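Local coordinates for CdnC (PDB 7MGV), which is an ATP-grasp ligase that uses ATP to close omega-ester macrocycles in the core region of a ribosomally made precursor peptide, a graspetide, at residues L25-T30 with I51-D56; L60-S65 with E78-K83; D132-G137 with R347-V352; T239-D244 with K335-L340; F248-Q253 with D271-T276. All coordinates share one frame; numbering follows the deposited sequence.

Interaction 1. Residues L25-T30 with I51-D56; sequences LIITHT and IRFNVD
Strands 25-28 and 51-54 run side by side in parallel, their axes 25° apart, and are laced by a ladder from Ile26 N to Ile51 O, Phe53 N to Ile26 O (2.9 Å), Thr28 N to Phe53 O and Val55 N to Thr28 O. On one face Leu25, Ile27, Ile51 and Phe53 meet. Ile27 and Phe53 lie alongside each other, pointing the same way, with Ile27 CD1 3.7 Å from Phe53 CD2; these apolar groups suit a face that helix 110-130 covers. The other face carries Thr28, whose OG1 sits over one face of the Arg52 guanidinium. Asp56 holds Thr30: Thr30 OG1 gives its proton to the syn lone pair of Asp56 OD2 at 2.6 Å, while Thr30 N meets Asp56 OD1 (3.2 Å) from above the carboxylate plane. Thr30 OG1 stands between backbone N and carbonyl carbon (chi1 55°), where one carboxylate can take both donors. Helix 35-46 links the strands, making this the beta-alpha-beta unit of the pre-ATP-grasp domain.

Interaction 2. Residues L60-S65 with E78-K83; sequences LKNKLS and ETPEKK
This is a small surface contact, mostly backbone to backbone, at the open end of the hairpin formed by strands 63-69 and 72-78. Lys63 and Glu78 face each other as an antiparallel hydrogen-bonded pair: Lys63 N donates to Glu78 O at 3.0 Å, and Glu78 N returns a bond to Lys63 O at 2.8 Å. Their side chains leave on the same face of the sheet, with the two CB atoms 4.2 Å apart. Beyond CB they part, and Lys63 NZ stays 6.1 Å from Glu78 OE2, so any attraction between the opposite charges acts at a distance; long polar chains suit this partly exposed face. The pair belongs to a three-stranded antiparallel meander, 63-69, 72-78 and 83-85, in the pre-ATP-grasp domain. Next to the pair, Asn62 CA makes a CA-H...O contact with Glu78 O (3.3 Å). Pro80 has no N-H to offer; its CD packs against Lys61 O at 3.3 Å. Thr79 N bonds to Lys82 O at 2.8 Å, closing the turn that leads into the third strand. On the outer side of strand 63-69, Leu64 N and O bond to Asn169 and Thr168 of the second subunit, and Ser65 pairs with a strand of that chain, which carries the sheet across the interface.

Interaction 3. Residues D132-G137 with R347-V352; sequences DAYSLG and RRDNRV
Over one face of the Tyr134 ring lies the Arg347 guanidinium, a cation-pi stack with centres 3.9 Å apart and planes at 15°, and Arg347 CD adds a CH-pi contact 4.0 Å from the ring centroid. Arg348 O lies at the ring edge, in its plane. Tyrosine fits because its broad ring takes the cation while its OH reaches Asp296; Arg347 NH2 in turn bonds to Leu340 O. The Asn350 amide pairs with the backbone of Ser135 as a peptide group would: its OD1 accepts from Ser135 N at 3.0 Å, and its ND2 gives an almost straight bond (176°) to Ser135 O on a lone pair. A chi1 of 60°, setting CG between backbone N and carbonyl carbon, turns the amide toward Ser135. One water joins Ala133 O, Ser135 OG and Asn350 O, and Val352 N bonds to Asp132 O at 3.1 Å. The C-terminal loop 347-352 thus runs along strand 134-136, an edge strand of the parallel sheet, whose inner neighbour is strand 91-94, with helix 332-341 packed against Tyr134 and Leu136.

Interaction 4. Residues T239-D244 with K335-L340; sequences TVVGRD and KSIADL
Val241 points at helix 335-340 from the end of a strand in the antiparallel sheet 274-276, 244-251, 234-241, 297-304, 310-316, so this is helix-on-sheet packing. The strand 239-241 and helix axes pass 9.0 Å apart at 25°. Val241 and Ile337 cross at about a right angle: both methyls of Val241 meet Ile337 CG1, with CG1 to CG1 at 3.7 Å. Val241 CG1 is anti to the backbone N (chi1 -175°), which also brings it within 4.0 Å of Leu340 CD2. A branched, compact valine suits this buried spot against Ser336, Ile337 and Leu340. Gly242 follows in a type II' turn from Val241 to Asp244; its positive phi (65°) is easy for a residue without CB, and Leu340 CD1 packs 4.2 Å from Gly242 CA. The turn is tied by Val241 and Asp244 backbone bonds and brings Asp244 round toward the helix. There Ser336, small enough to sit close and also bonded to Tyr246, gives its OG proton to the anti lone pair of Asp244 OD2 at 2.7 Å.

Interaction 5. Residues F248-Q253 with D271-T276; sequences FEIDSQ and DKWIPT
Ile250 lies over a face of the Trp273 indole: its CG1 is 3.5 Å from the centroid of the six-membered ring, 17° off the normal, and CD1 reaches on over CE2 (3.4 Å). The ethyl arm takes this place because CG1 is anti to the carbonyl carbon (chi1 -68°). Phe248 CB touches Trp273 CB, while its ring packs against Pro275, with Phe248 CE1 3.9 Å from Pro275 CG. On the other side of the sheet, Glu249 stretches past Ile274 to Thr276, whose OG1 donates to Glu249 OE1 at 3.1 Å from well above the carboxylate plane. Glu249 and Ile274 fix the register as an antiparallel hydrogen-bonded pair, Glu249 N to Ile274 O and Ile274 N to Glu249 O, both 2.9 Å; Pro275, lacking an N-H, suits the non-hydrogen-bonded place opposite Phe248. Further out, Trp323 meets Trp273 with planes near perpendicular, and Leu324 covers Phe248 and Trp273. The indole, about 7 Å from the bound ADP, is thus held by dispersion and CH-pi contact, while the polar bonds lie in the backbone pair and between Thr276 and Glu249.

From the N terminus, interaction 1 closes the short loop through helix 35-46, and interaction 2 follows in series, closing the hairpin that comes next; the two touch, Phe53 and Arg52 lying against Asn62, Leu64 and Lys82. Interaction 3 then closes a loop of 209 residues, from the last strand of the parallel sheet to the C-terminal tail. Interaction 4 is nested inside it, and interaction 5 inside interaction 4. Interactions 3 and 4 meet through Arg347 with Leu340 and Arg348 with Gly242, so the tail ties the parallel sheet to the antiparallel sheet that holds strands 234-241 and 244-251. Interactions 4 and 5 reach that same sheet on neighbouring strands, their centres about 21 Å apart; interactions 2 and 3 both touch the second subunit.

Interaction 1. Residues L25-T30 with I51-D56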
# COMPACT_ATOMS: atom_id res chain seq x y z
N LEU A 25 8.70 -20.11 0.69
CA LEU A 25 7.27 -19.85 0.67
C LEU A 25 6.88 -19.15 -0.63
O LEU A 25 7.52 -18.18 -1.04
CB LEU A 25 6.87 -18.99 1.87
CG LEU A 25 5.37 -18.74 2.05
CD1 LEU A 25 4.66 -20.02 2.45
CD2 LEU A 25 5.13 -17.64 3.07
N ILE A 26 5.83 -19.65 -1.28
CA ILE A 26 5.31 -19.07 -2.51
C ILE A 26 3.84 -18.77 -2.32
O ILE A 26 3.06 -19.66 -1.96
CB ILE A 26 5.53 -20.00 -3.71
CG1 ILE A 26 7.02 -20.20 -3.98
CG2 ILE A 26 4.83 -19.44 -4.95
CD1 ILE A 26 7.31 -20.98 -5.25
N ILE A 27 3.45 -17.52 -2.56
CA ILE A 27 2.07 -17.08 -2.45
C ILE A 27 1.46 -17.04 -3.85
O ILE A 27 1.98 -16.36 -4.74
CB ILE A 27 1.97 -15.70 -1.78
CG1 ILE A 27 2.85 -15.65 -0.52
CG2 ILE A 27 0.52 -15.37 -1.44
CD1 ILE A 27 2.34 -16.52 0.61
N THR A 28 0.37 -17.77 -4.04
CA THR A 28 -0.32 -17.84 -5.32
C THR A 28 -1.81 -18.01 -5.06
O THR A 28 -2.29 -17.78 -3.94
CB THR A 28 0.24 -18.99 -6.18
OG1 THR A 28 0.56 -20.11 -5.34
CG2 THR A 28 1.48 -18.55 -6.94
N HIS A 29 -2.55 -18.40 -6.09
CA HIS A 29 -3.94 -18.80 -5.97
C HIS A 29 -4.12 -20.13 -6.70
O HIS A 29 -3.23 -20.60 -7.40
CB HIS A 29 -4.90 -17.73 -6.53
CG HIS A 29 -4.71 -17.44 -7.98
ND1 HIS A 29 -5.61 -17.84 -8.95
CD2 HIS A 29 -3.72 -16.79 -8.64
CE1 HIS A 29 -5.19 -17.44 -10.13
NE2 HIS A 29 -4.04 -16.81 -9.98
N THR A 30 -5.30 -20.73 -6.51
CA THR A 30 -5.52 -22.09 -7.01
C THR A 30 -5.49 -22.16 -8.53
O THR A 30 -5.04 -23.17 -9.09
CB THR A 30 -6.85 -22.63 -6.49
OG1 THR A 30 -7.91 -21.73 -6.84
CG2 THR A 30 -6.81 -22.79 -4.98
N ILE A 51 6.95 -24.36 -0.30
CA ILE A 51 5.72 -24.36 0.48
C ILE A 51 4.71 -23.48 -0.26
O ILE A 51 4.94 -22.27 -0.42
CB ILE A 51 5.95 -23.86 1.91
CG1 ILE A 51 6.92 -24.79 2.64
CG2 ILE A 51 4.63 -23.76 2.66
CD1 ILE A 51 7.19 -24.37 4.07
N ARG A 52 3.61 -24.08 -0.70
CA ARG A 52 2.61 -23.38 -1.49
C ARG A 52 1.51 -22.86 -0.57
O ARG A 52 0.82 -23.65 0.09
CB ARG A 52 2.03 -24.30 -2.56
CG ARG A 52 1.25 -23.58 -3.65
CD ARG A 52 0.89 -24.53 -4.78
NE ARG A 52 0.67 -23.83 -6.04
CZ ARG A 52 -0.52 -23.70 -6.63
NH1 ARG A 52 -1.60 -24.22 -6.06
NH2 ARG A 52 -0.62 -23.05 -7.77
N PHE A 53 1.34 -21.54 -0.54
CA PHE A 53 0.27 -20.89 0.21
C PHE A 53 -0.68 -20.27 -0.81
O PHE A 53 -0.44 -19.17 -1.30
CB PHE A 53 0.83 -19.85 1.17
CG PHE A 53 -0.18 -19.29 2.14
CD1 PHE A 53 -1.47 -19.80 2.21
CD2 PHE A 53 0.16 -18.25 2.99
CE1 PHE A 53 -2.39 -19.28 3.10
CE2 PHE A 53 -0.76 -17.73 3.89
CZ PHE A 53 -2.04 -18.25 3.94
N ASN A 54 -1.75 -20.99 -1.12
CA ASN A 54 -2.74 -20.50 -2.07
C ASN A 54 -3.67 -19.52 -1.36
O ASN A 54 -4.34 -19.88 -0.39
CB ASN A 54 -3.51 -21.65 -2.70
CG ASN A 54 -2.86 -22.14 -3.99
OD1 ASN A 54 -3.45 -22.92 -4.73
ND2 ASN A 54 -1.64 -21.67 -4.25
N VAL A 55 -3.72 -18.29 -1.87
CA VAL A 55 -4.24 -17.18 -1.09
C VAL A 55 -5.76 -17.09 -1.14
O VAL A 55 -6.37 -16.53 -0.22
CB VAL A 55 -3.58 -15.88 -1.57
CG1 VAL A 55 -4.32 -15.29 -2.77
CG2 VAL A 55 -3.46 -14.89 -0.44
N ASP A 56 -6.40 -17.62 -2.18
CA ASP A 56 -7.86 -17.62 -2.23
C ASP A 56 -8.46 -18.59 -1.22
O ASP A 56 -9.62 -18.42 -0.84
CB ASP A 56 -8.34 -17.97 -3.64
CG ASP A 56 -7.70 -19.23 -4.19
OD1 ASP A 56 -6.54 -19.52 -3.81
OD2 ASP A 56 -8.35 -19.92 -5.00

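Interaction 2. Residues L60-S65 with E78-K83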
# COMPACT_ATOMS: atom_id res chain seq x y z
N LEU A 60 -10.62 -19.78 4.65
CA LEU A 60 -11.55 -20.91 4.67
C LEU A 60 -10.82 -22.24 4.71
O LEU A 60 -11.01 -23.05 5.63
CB LEU A 60 -12.49 -20.84 3.46
CG LEU A 60 -13.97 -21.06 3.76
CD1 LEU A 60 -14.45 -20.10 4.85
CD2 LEU A 60 -14.81 -20.90 2.50
N LYS A 61 -9.96 -22.50 3.72
CA LYS A 61 -9.37 -23.83 3.55
C LYS A 61 -7.95 -23.94 4.09
O LYS A 61 -7.47 -25.07 4.26
CB LYS A 61 -9.41 -24.23 2.07
CG LYS A 61 -10.81 -24.54 1.56
CD LYS A 61 -10.83 -24.79 0.06
CE LYS A 61 -12.19 -25.29 -0.41
NZ LYS A 61 -13.31 -24.38 -0.02
N ASN A 62 -7.27 -22.83 4.36
CA ASN A 62 -6.01 -22.85 5.09
C ASN A 62 -6.18 -22.24 6.47
O ASN A 62 -7.11 -21.48 6.72
CB ASN A 62 -4.90 -22.09 4.34
CG ASN A 62 -4.80 -22.47 2.88
OD1 ASN A 62 -5.25 -21.72 2.01
ND2 ASN A 62 -4.22 -23.63 2.60
N LYS A 63 -5.27 -22.60 7.37
CA LYS A 63 -5.23 -22.01 8.71
C LYS A 63 -3.82 -21.52 8.99
O LYS A 63 -2.87 -22.31 8.93
CB LYS A 63 -5.69 -23.01 9.77
CG LYS A 63 -7.05 -23.63 9.47
CD LYS A 63 -7.21 -25.01 10.11
CE LYS A 63 -8.67 -25.44 10.11
NZ LYS A 63 -9.06 -26.07 8.82
N LEU A 64 -3.68 -20.24 9.31
CA LEU A 64 -2.38 -19.61 9.51
C LEU A 64 -2.30 -19.05 10.92
O LEU A 64 -3.28 -18.49 11.43
CB LEU A 64 -2.17 -18.49 8.48
CG LEU A 64 -0.92 -17.62 8.62
CD1 LEU A 64 0.33 -18.38 8.21
CD2 LEU A 64 -1.08 -16.35 7.79
N SER A 65 -1.15 -19.20 11.56
CA SER A 65 -1.01 -18.69 12.93
C SER A 65 0.42 -18.25 13.20
O SER A 65 1.36 -19.03 12.99
CB SER A 65 -1.44 -19.76 13.95
OG SER A 65 -0.84 -19.50 15.21
N GLU A 78 -1.41 -24.50 7.85
CA GLU A 78 -2.07 -25.79 7.69
C GLU A 78 -2.90 -25.76 6.41
O GLU A 78 -3.84 -24.96 6.29
CB GLU A 78 -2.94 -26.12 8.91
CG GLU A 78 -2.19 -25.99 10.23
CD GLU A 78 -2.62 -27.03 11.25
OE1 GLU A 78 -1.97 -27.13 12.31
OE2 GLU A 78 -3.62 -27.73 10.99
N THR A 79 -2.52 -26.62 5.47
CA THR A 79 -3.05 -26.77 4.12
C THR A 79 -3.78 -28.10 4.00
O THR A 79 -3.51 -29.04 4.76
CB THR A 79 -1.88 -26.71 3.12
OG1 THR A 79 -1.11 -25.52 3.34
CG2 THR A 79 -2.34 -26.73 1.67
N PRO A 80 -4.73 -28.22 3.07
CA PRO A 80 -5.26 -29.56 2.74
C PRO A 80 -4.19 -30.54 2.31
O PRO A 80 -4.40 -31.76 2.45
CB PRO A 80 -6.24 -29.27 1.59
CG PRO A 80 -6.72 -27.89 1.87
CD PRO A 80 -5.59 -27.14 2.54
N GLU A 81 -3.05 -30.07 1.81
CA GLU A 81 -1.97 -30.94 1.36
C GLU A 81 -0.94 -31.20 2.45
O GLU A 81 -0.63 -32.36 2.75
CB GLU A 81 -1.29 -30.33 0.13
CG GLU A 81 -2.12 -30.38 -1.14
CD GLU A 81 -2.04 -29.10 -1.94
OE1 GLU A 81 -2.43 -29.11 -3.13
OE2 GLU A 81 -1.57 -28.08 -1.39
N LYS A 82 -0.39 -30.14 3.05
CA LYS A 82 0.71 -30.27 3.99
C LYS A 82 0.45 -29.41 5.21
O LYS A 82 -0.44 -28.55 5.22
CB LYS A 82 2.05 -29.87 3.35
CG LYS A 82 2.07 -29.96 1.83
CD LYS A 82 3.39 -29.46 1.25
CE LYS A 82 3.48 -27.94 1.29
NZ LYS A 82 2.82 -27.31 0.10
N LYS A 83 1.23 -29.65 6.26
CA LYS A 83 1.30 -28.79 7.43
C LYS A 83 2.75 -28.38 7.62
O LYS A 83 3.63 -29.24 7.75
CB LYS A 83 0.77 -29.50 8.68
CG LYS A 83 0.55 -28.57 9.87
CD LYS A 83 1.18 -29.13 11.13
CE LYS A 83 2.70 -29.05 11.08
NZ LYS A 83 3.18 -27.64 10.97

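Interaction 3. Residues D132-G137 with R347-V352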
# COMPACT_ATOMS: atom_id res chain seq x y z
N ASP A 132 10.98 -11.34 7.54
CA ASP A 132 12.26 -10.67 7.46
C ASP A 132 13.27 -11.41 6.58
O ASP A 132 14.33 -10.86 6.28
CB ASP A 132 12.86 -10.46 8.86
CG ASP A 132 13.05 -11.75 9.62
OD1 ASP A 132 12.63 -12.82 9.12
OD2 ASP A 132 13.62 -11.70 10.73
N ALA A 133 12.96 -12.63 6.17
CA ALA A 133 13.77 -13.30 5.16
C ALA A 133 13.63 -12.58 3.82
O ALA A 133 12.72 -11.77 3.62
CB ALA A 133 13.36 -14.76 5.02
N TYR A 134 14.57 -12.86 2.92
CA TYR A 134 14.55 -12.23 1.60
C TYR A 134 13.19 -12.42 0.94
O TYR A 134 12.60 -13.50 0.98
CB TYR A 134 15.65 -12.82 0.71
CG TYR A 134 15.54 -12.40 -0.73
CD1 TYR A 134 16.02 -11.16 -1.16
CD2 TYR A 134 14.94 -13.22 -1.67
CE1 TYR A 134 15.92 -10.77 -2.48
CE2 TYR A 134 14.83 -12.84 -2.99
CZ TYR A 134 15.32 -11.61 -3.39
OH TYR A 134 15.20 -11.24 -4.70
N SER A 135 12.69 -11.35 0.32
CA SER A 135 11.34 -11.34 -0.24
C SER A 135 11.39 -10.90 -1.69
O SER A 135 12.02 -9.90 -2.03
CB SER A 135 10.43 -10.40 0.56
OG SER A 135 10.76 -9.04 0.32
N LEU A 136 10.72 -11.67 -2.55
CA LEU A 136 10.47 -11.26 -3.93
C LEU A 136 9.01 -10.83 -4.01
O LEU A 136 8.12 -11.60 -4.38
CB LEU A 136 10.79 -12.39 -4.91
CG LEU A 136 10.78 -12.02 -6.39
CD1 LEU A 136 11.64 -10.79 -6.65
CD2 LEU A 136 11.23 -13.19 -7.24
N GLY A 137 8.78 -9.57 -3.65
CA GLY A 137 7.43 -9.05 -3.58
C GLY A 137 6.95 -8.87 -2.16
O GLY A 137 7.12 -9.77 -1.32
N ARG A 347 21.40 -10.87 -5.67
CA ARG A 347 20.15 -10.29 -5.21
C ARG A 347 20.34 -8.85 -4.79
O ARG A 347 21.45 -8.42 -4.44
CB ARG A 347 19.57 -11.07 -4.02
CG ARG A 347 19.56 -12.57 -4.17
CD ARG A 347 19.12 -13.21 -2.87
NE ARG A 347 18.31 -14.40 -3.11
CZ ARG A 347 17.80 -15.15 -2.14
NH1 ARG A 347 17.99 -14.84 -0.87
NH2 ARG A 347 17.08 -16.22 -2.46
N ARG A 348 19.24 -8.10 -4.83
CA ARG A 348 19.14 -6.83 -4.11
C ARG A 348 18.57 -7.18 -2.74
O ARG A 348 17.36 -7.27 -2.55
CB ARG A 348 18.27 -5.83 -4.87
CG ARG A 348 18.87 -5.38 -6.19
CD ARG A 348 17.83 -4.74 -7.08
NE ARG A 348 18.37 -4.41 -8.40
CZ ARG A 348 18.30 -5.21 -9.46
NH1 ARG A 348 17.72 -6.39 -9.36
NH2 ARG A 348 18.82 -4.82 -10.61
N ASP A 349 19.47 -7.40 -1.78
CA ASP A 349 19.08 -7.91 -0.48
C ASP A 349 18.10 -6.97 0.21
O ASP A 349 18.41 -5.80 0.44
CB ASP A 349 20.32 -8.12 0.39
CG ASP A 349 20.05 -8.97 1.61
OD1 ASP A 349 19.50 -10.08 1.45
OD2 ASP A 349 20.39 -8.53 2.73
N ASN A 350 16.92 -7.50 0.55
CA ASN A 350 15.87 -6.72 1.20
C ASN A 350 15.43 -7.34 2.52
O ASN A 350 14.30 -7.11 2.96
CB ASN A 350 14.68 -6.53 0.26
CG ASN A 350 14.06 -7.86 -0.17
OD1 ASN A 350 14.41 -8.92 0.33
ND2 ASN A 350 13.12 -7.79 -1.10
N ARG A 351 16.29 -8.13 3.15
CA ARG A 351 15.95 -8.71 4.44
C ARG A 351 15.75 -7.61 5.48
O ARG A 351 16.50 -6.63 5.52
CB ARG A 351 17.04 -9.68 4.90
CG ARG A 351 17.15 -10.94 4.05
CD ARG A 351 18.38 -11.74 4.44
NE ARG A 351 19.60 -10.97 4.29
CZ ARG A 351 20.81 -11.40 4.65
NH1 ARG A 351 20.95 -12.61 5.18
NH2 ARG A 351 21.87 -10.62 4.49
N VAL A 352 14.74 -7.78 6.32
CA VAL A 352 14.46 -6.83 7.39
C VAL A 352 15.40 -7.17 8.54
O VAL A 352 15.14 -8.09 9.32
CB VAL A 352 13.00 -6.86 7.83
CG1 VAL A 352 12.76 -5.85 8.94
CG2 VAL A 352 12.09 -6.58 6.64
O HOH W 1 12.07 -9.07 3.02

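Interaction 4. Residues T239-D244 with K335-L340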
# COMPACT_ATOMS: atom_id res chain seq x y z
N THR A 239 11.47 -8.58 -19.16
CA THR A 239 11.36 -9.24 -17.87
C THR A 239 12.73 -9.25 -17.20
O THR A 239 13.70 -9.74 -17.78
CB THR A 239 10.82 -10.66 -18.01
OG1 THR A 239 9.72 -10.67 -18.93
CG2 THR A 239 10.35 -11.20 -16.67
N VAL A 240 12.81 -8.71 -15.99
CA VAL A 240 14.05 -8.63 -15.24
C VAL A 240 13.88 -9.47 -13.98
O VAL A 240 12.97 -9.22 -13.18
CB VAL A 240 14.41 -7.18 -14.88
CG1 VAL A 240 15.86 -7.11 -14.42
CG2 VAL A 240 14.18 -6.28 -16.07
N VAL A 241 14.76 -10.46 -13.82
CA VAL A 241 14.83 -11.30 -12.63
C VAL A 241 16.22 -11.09 -12.04
O VAL A 241 17.20 -11.64 -12.55
CB VAL A 241 14.56 -12.78 -12.93
CG1 VAL A 241 14.53 -13.58 -11.64
CG2 VAL A 241 13.27 -12.94 -13.71
N GLY A 242 16.31 -10.30 -10.98
CA GLY A 242 17.60 -9.92 -10.44
C GLY A 242 18.38 -9.08 -11.43
O GLY A 242 17.99 -7.95 -11.73
N ARG A 243 19.47 -9.63 -11.96
CA ARG A 243 20.23 -8.98 -13.01
C ARG A 243 20.10 -9.71 -14.35
O ARG A 243 20.83 -9.39 -15.29
CB ARG A 243 21.71 -8.86 -12.61
CG ARG A 243 21.91 -8.19 -11.26
CD ARG A 243 23.35 -7.72 -11.07
NE ARG A 243 23.73 -6.70 -12.03
CZ ARG A 243 23.46 -5.40 -11.90
NH1 ARG A 243 22.80 -4.97 -10.84
NH2 ARG A 243 23.86 -4.54 -12.83
N ASP A 244 19.18 -10.67 -14.44
CA ASP A 244 18.91 -11.37 -15.69
C ASP A 244 17.85 -10.60 -16.47
O ASP A 244 16.74 -10.39 -15.97
CB ASP A 244 18.46 -12.80 -15.43
CG ASP A 244 19.53 -13.64 -14.75
OD1 ASP A 244 20.63 -13.10 -14.50
OD2 ASP A 244 19.27 -14.82 -14.45
N LYS A 335 13.86 -20.61 -14.56
CA LYS A 335 15.14 -20.97 -13.96
C LYS A 335 15.77 -19.77 -13.26
O LYS A 335 16.36 -19.91 -12.19
CB LYS A 335 16.08 -21.52 -15.03
CG LYS A 335 17.48 -21.86 -14.53
CD LYS A 335 17.67 -23.36 -14.41
CE LYS A 335 18.96 -23.70 -13.68
NZ LYS A 335 18.92 -23.24 -12.26
N SER A 336 15.66 -18.59 -13.86
CA SER A 336 16.17 -17.38 -13.21
C SER A 336 15.48 -17.15 -11.87
O SER A 336 16.15 -16.91 -10.86
CB SER A 336 15.99 -16.18 -14.14
OG SER A 336 17.03 -16.13 -15.10
N ILE A 337 14.15 -17.24 -11.86
CA ILE A 337 13.40 -17.02 -10.63
C ILE A 337 13.76 -18.06 -9.58
O ILE A 337 13.91 -17.75 -8.39
CB ILE A 337 11.89 -17.00 -10.92
CG1 ILE A 337 11.55 -15.81 -11.82
CG2 ILE A 337 11.08 -16.93 -9.63
CD1 ILE A 337 10.15 -15.83 -12.37
N ALA A 338 13.92 -19.32 -10.00
CA ALA A 338 14.27 -20.38 -9.06
C ALA A 338 15.65 -20.14 -8.46
O ALA A 338 15.84 -20.26 -7.24
CB ALA A 338 14.21 -21.74 -9.75
N ASP A 339 16.64 -19.82 -9.30
CA ASP A 339 17.98 -19.54 -8.80
C ASP A 339 17.97 -18.34 -7.86
O ASP A 339 18.71 -18.32 -6.87
CB ASP A 339 18.93 -19.29 -9.97
CG ASP A 339 19.22 -20.55 -10.76
OD1 ASP A 339 18.79 -21.64 -10.34
OD2 ASP A 339 19.88 -20.44 -11.82
N LEU A 340 17.14 -17.34 -8.15
CA LEU A 340 17.06 -16.17 -7.28
C LEU A 340 16.44 -16.53 -5.93
O LEU A 340 16.90 -16.05 -4.89
CB LEU A 340 16.26 -15.06 -7.96
CG LEU A 340 16.20 -13.71 -7.24
CD1 LEU A 340 17.48 -12.91 -7.48
CD2 LEU A 340 14.98 -12.92 -7.69

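Interaction 5. Residues F248-Q253 with D271-T276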
# COMPACT_ATOMS: atom_id res chain seq x y z
N PHE A 248 11.87 -9.07 -25.25
CA PHE A 248 11.07 -9.61 -26.33
C PHE A 248 10.47 -8.46 -27.11
O PHE A 248 10.11 -7.43 -26.54
CB PHE A 248 9.96 -10.53 -25.80
CG PHE A 248 10.46 -11.65 -24.94
CD1 PHE A 248 10.76 -12.88 -25.50
CD2 PHE A 248 10.63 -11.47 -23.58
CE1 PHE A 248 11.22 -13.92 -24.71
CE2 PHE A 248 11.09 -12.50 -22.78
CZ PHE A 248 11.39 -13.73 -23.35
N GLU A 249 10.37 -8.64 -28.43
CA GLU A 249 9.93 -7.58 -29.31
C GLU A 249 8.86 -8.08 -30.28
O GLU A 249 8.83 -9.25 -30.65
CB GLU A 249 11.10 -6.98 -30.10
CG GLU A 249 11.47 -7.73 -31.37
CD GLU A 249 12.62 -7.08 -32.11
OE1 GLU A 249 13.39 -6.32 -31.49
OE2 GLU A 249 12.76 -7.33 -33.33
N ILE A 250 7.97 -7.16 -30.63
CA ILE A 250 7.11 -7.28 -31.80
C ILE A 250 7.51 -6.17 -32.76
O ILE A 250 7.38 -4.98 -32.43
CB ILE A 250 5.62 -7.18 -31.45
CG1 ILE A 250 5.17 -8.40 -30.64
CG2 ILE A 250 4.78 -7.05 -32.71
CD1 ILE A 250 3.68 -8.44 -30.38
N ASP A 251 8.03 -6.55 -33.92
CA ASP A 251 8.47 -5.60 -34.94
C ASP A 251 7.27 -5.30 -35.83
O ASP A 251 6.98 -6.03 -36.78
CB ASP A 251 9.64 -6.16 -35.74
CG ASP A 251 10.48 -5.08 -36.39
OD1 ASP A 251 9.90 -4.06 -36.83
OD2 ASP A 251 11.71 -5.25 -36.46
N SER A 252 6.56 -4.21 -35.52
CA SER A 252 5.39 -3.83 -36.31
C SER A 252 5.80 -3.45 -37.72
O SER A 252 5.10 -3.79 -38.69
CB SER A 252 4.66 -2.68 -35.63
OG SER A 252 4.68 -2.81 -34.22
N GLN A 253 6.92 -2.74 -37.86
CA GLN A 253 7.37 -2.28 -39.17
C GLN A 253 7.67 -3.45 -40.10
O GLN A 253 7.18 -3.51 -41.23
CB GLN A 253 8.60 -1.39 -39.00
CG GLN A 253 9.17 -0.82 -40.28
CD GLN A 253 10.49 -0.10 -40.06
OE1 GLN A 253 11.49 -0.72 -39.70
NE2 GLN A 253 10.49 1.21 -40.25
N ASP A 271 2.46 -11.74 -35.12
CA ASP A 271 1.68 -11.56 -33.91
C ASP A 271 2.36 -12.15 -32.68
O ASP A 271 1.81 -12.05 -31.57
CB ASP A 271 0.29 -12.19 -34.07
CG ASP A 271 0.34 -13.54 -34.74
OD1 ASP A 271 0.78 -14.52 -34.09
OD2 ASP A 271 -0.06 -13.64 -35.92
N LYS A 272 3.53 -12.75 -32.83
CA LYS A 272 4.23 -13.42 -31.74
C LYS A 272 5.45 -12.61 -31.33
O LYS A 272 6.18 -12.08 -32.18
CB LYS A 272 4.65 -14.83 -32.15
CG LYS A 272 3.51 -15.72 -32.61
CD LYS A 272 3.50 -17.04 -31.85
CE LYS A 272 2.25 -17.85 -32.17
NZ LYS A 272 1.67 -18.47 -30.94
N TRP A 273 5.67 -12.52 -30.02
CA TRP A 273 6.88 -11.90 -29.51
C TRP A 273 8.09 -12.77 -29.84
O TRP A 273 8.04 -14.00 -29.71
CB TRP A 273 6.78 -11.70 -28.00
CG TRP A 273 5.64 -10.83 -27.61
CD1 TRP A 273 4.35 -11.23 -27.37
CD2 TRP A 273 5.66 -9.42 -27.41
NE1 TRP A 273 3.58 -10.14 -27.04
CE2 TRP A 273 4.36 -9.02 -27.05
CE3 TRP A 273 6.66 -8.44 -27.50
CZ2 TRP A 273 4.03 -7.69 -26.79
CZ3 TRP A 273 6.33 -7.13 -27.24
CH2 TRP A 273 5.03 -6.76 -26.89
N ILE A 274 9.17 -12.13 -30.28
CA ILE A 274 10.40 -12.87 -30.53
C ILE A 274 11.47 -12.35 -29.57
O ILE A 274 11.52 -11.15 -29.29
CB ILE A 274 10.85 -12.74 -32.00
CG1 ILE A 274 11.21 -11.29 -32.34
CG2 ILE A 274 9.76 -13.25 -32.93
CD1 ILE A 274 12.06 -11.15 -33.59
N PRO A 275 12.31 -13.23 -29.01
CA PRO A 275 13.41 -12.76 -28.17
C PRO A 275 14.33 -11.84 -28.94
O PRO A 275 14.57 -12.02 -30.14
CB PRO A 275 14.11 -14.05 -27.75
CG PRO A 275 13.07 -15.11 -27.87
CD PRO A 275 12.21 -14.70 -29.03
N THR A 276 14.85 -10.83 -28.25
CA THR A 276 15.71 -9.83 -28.85
C THR A 276 16.74 -9.40 -27.82
O THR A 276 16.71 -9.82 -26.66
CB THR A 276 14.89 -8.64 -29.37
OG1 THR A 276 15.72 -7.81 -30.20
CG2 THR A 276 14.35 -7.82 -28.21